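Cell surface protein (Putative S-layer protein) (Clostridioides difficile R20291, PDB 5NJL) is a putative S-layer cell surface protein that mediates cell adhesion in vitro and probably acts as an adhesin. Local coordinates at residues Leu216-Pro221 with Thr275-Asn280. Residues are numbered along the deposited sequence; the frame is centred on the assembly and turned at random.
Sequences LNTVSP and TVESTN. With SO4 (sulfate ion), chain T.
T218 pairs with T275 and V219 with V276 as parallel beta bridges; the axes of strands 216-219 and 275-278 approach to 4.7 Å and are inclined by 26°. Three backbone bonds fix the register: T275 N to N217 O (2.7 Å), V219 N to T275 O (2.7 Å) and E277 N to V219 O. All are nearly straight, with N-H...O angles of 164° or more.

On one face the side chains of T218 and T275 run alongside each other in the same direction, and OG1 of T218 comes 3.6 Å from CB of T275. CG2 of T218 also touches the carboxylate end of E277, 3.4 Å from OE1; that oxygen has a weak, long ion pair with K257. On the face of V219 and V276 the contact is apolar: V219 CG2 meets V276 CG2 at 3.9 Å. V276 CG1 also packs against P221, whose CG and CD lie against S278 CB where the strands end.

S220 and N280 then N-cap the helices that follow, through D223 N and D283 N, and T279 OG1 and N280 ND2 hydrogen-bond to a sulfate ion, likely a crystallisation additive. The arrangement is edge strand 215-219 paired in parallel with inner strand 271-278 of a mixed four-stranded sheet, helix 281-291 packing on P221 and S278.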
loop_
_atom_site.group_PDB
_atom_site.type_symbol
_atom_site.label_atom_id
_atom_site.label_comp_id
_atom_site.label_asym_id
_atom_site.label_seq_id
_atom_site.Cartn_x
_atom_site.Cartn_y
_atom_site.Cartn_z
ATOM N N LEU A 216 -7.624 19.524 -19.957
ATOM C CA LEU A 216 -7.998 18.121 -20.165
ATOM C C LEU A 216 -9.488 17.940 -20.443
ATOM O O LEU A 216 -10.343 18.621 -19.851
ATOM C CB LEU A 216 -7.642 17.292 -18.928
ATOM C CG LEU A 216 -6.205 17.428 -18.430
ATOM C CD1 LEU A 216 -6.056 16.675 -17.108
ATOM C CD2 LEU A 216 -5.215 16.935 -19.471
ATOM N N ASN A 217 -9.788 17.007 -21.337
ATOM C CA ASN A 217 -11.155 16.700 -21.687
ATOM C C ASN A 217 -11.199 15.306 -22.278
ATOM O O ASN A 217 -10.237 14.876 -22.903
ATOM C CB ASN A 217 -11.690 17.737 -22.686
ATOM C CG ASN A 217 -13.149 18.041 -22.472
ATOM O OD1 ASN A 217 -13.996 17.695 -23.305
ATOM N ND2 ASN A 217 -13.461 18.679 -21.340
ATOM N N THR A 218 -12.313 14.607 -22.058
ATOM C CA THR A 218 -12.520 13.248 -22.568
ATOM C C THR A 218 -13.782 13.207 -23.435
ATOM O O THR A 218 -14.836 13.687 -23.022
ATOM C CB THR A 218 -12.672 12.217 -21.432
ATOM O OG1 THR A 218 -11.573 12.331 -20.520
ATOM C CG2 THR A 218 -12.695 10.798 -21.985
ATOM N N VAL A 219 -13.660 12.612 -24.619
ATOM C CA VAL A 219 -14.742 12.558 -25.601
ATOM C C VAL A 219 -14.900 11.134 -26.141
ATOM O O VAL A 219 -14.079 10.266 -25.868
ATOM C CB VAL A 219 -14.477 13.526 -26.782
ATOM C CG1 VAL A 219 -14.449 14.966 -26.288
ATOM C CG2 VAL A 219 -13.174 13.191 -27.511
ATOM N N SER A 220 -15.969 10.916 -26.904
ATOM C CA SER A 220 -16.186 9.656 -27.635
ATOM C C SER A 220 -15.598 9.796 -29.038
ATOM O O SER A 220 -15.386 10.917 -29.492
ATOM C CB SER A 220 -17.688 9.347 -27.721
ATOM O OG SER A 220 -18.386 10.412 -28.352
ATOM N N PRO A 221 -15.332 8.670 -29.737
ATOM C CA PRO A 221 -14.845 8.778 -31.127
ATOM C C PRO A 221 -15.901 9.360 -32.063
ATOM O O PRO A 221 -15.548 10.005 -33.056
ATOM C CB PRO A 221 -14.520 7.327 -31.516
ATOM C CG PRO A 221 -15.296 6.480 -30.569
ATOM C CD PRO A 221 -15.434 7.265 -29.297
ATOM N N THR A 275 -8.670 13.146 -24.356
ATOM C CA THR A 275 -8.771 11.697 -24.240
ATOM C C THR A 275 -9.963 11.229 -25.084
ATOM O O THR A 275 -11.074 11.736 -24.940
ATOM C CB THR A 275 -8.926 11.292 -22.764
ATOM O OG1 THR A 275 -7.792 11.776 -22.031
ATOM C CG2 THR A 275 -9.004 9.786 -22.612
ATOM N N VAL A 276 -9.708 10.297 -25.994
ATOM C CA VAL A 276 -10.760 9.714 -26.830
ATOM C C VAL A 276 -10.984 8.249 -26.407
ATOM O O VAL A 276 -10.129 7.388 -26.661
ATOM C CB VAL A 276 -10.387 9.783 -28.318
ATOM C CG1 VAL A 276 -11.540 9.253 -29.183
ATOM C CG2 VAL A 276 -10.000 11.210 -28.707
ATOM N N GLU A 277 -12.130 7.985 -25.772
ATOM C CA GLU A 277 -12.420 6.664 -25.203
ATOM C C GLU A 277 -13.717 6.043 -25.717
ATOM O O GLU A 277 -14.704 6.749 -25.976
ATOM C CB GLU A 277 -12.425 6.720 -23.668
ATOM C CG GLU A 277 -13.654 7.330 -23.011
ATOM C CD GLU A 277 -13.486 7.502 -21.512
ATOM O OE1 GLU A 277 -14.411 8.055 -20.878
ATOM O OE2 GLU A 277 -12.435 7.092 -20.965
ATOM N N SER A 278 -13.690 4.712 -25.826
ATOM C CA SER A 278 -14.779 3.915 -26.395
ATOM C C SER A 278 -14.703 2.443 -25.953
ATOM O O SER A 278 -13.624 1.829 -25.991
ATOM C CB SER A 278 -14.701 3.964 -27.920
ATOM O OG SER A 278 -15.854 3.393 -28.513
ATOM N N THR A 279 -15.851 1.885 -25.558
ATOM C CA THR A 279 -15.990 0.426 -25.376
ATOM C C THR A 279 -15.718 -0.312 -26.701
ATOM O O THR A 279 -15.025 -1.331 -26.722
ATOM C CB THR A 279 -17.383 0.040 -24.827
ATOM O OG1 THR A 279 -18.404 0.657 -25.616
ATOM C CG2 THR A 279 -17.547 0.492 -23.379
ATOM N N ASN A 280 -16.242 0.229 -27.800
ATOM C CA ASN A 280 -15.948 -0.274 -29.142
ATOM C C ASN A 280 -14.511 0.067 -29.526
ATOM O O ASN A 280 -14.128 1.232 -29.494
ATOM C CB ASN A 280 -16.921 0.344 -30.155
ATOM C CG ASN A 280 -16.880 -0.341 -31.512
ATOM O OD1 ASN A 280 -15.833 -0.420 -32.164
ATOM N ND2 ASN A 280 -18.035 -0.817 -31.958
HETATM S S SO4 T . -19.860 -1.601 -28.432
HETATM O O1 SO4 T . -19.754 -1.530 -29.908
HETATM O O2 SO4 T . -18.512 -1.456 -27.839
HETATM O O3 SO4 T . -20.740 -0.521 -27.927
HETATM O O4 SO4 T . -20.427 -2.910 -28.032
#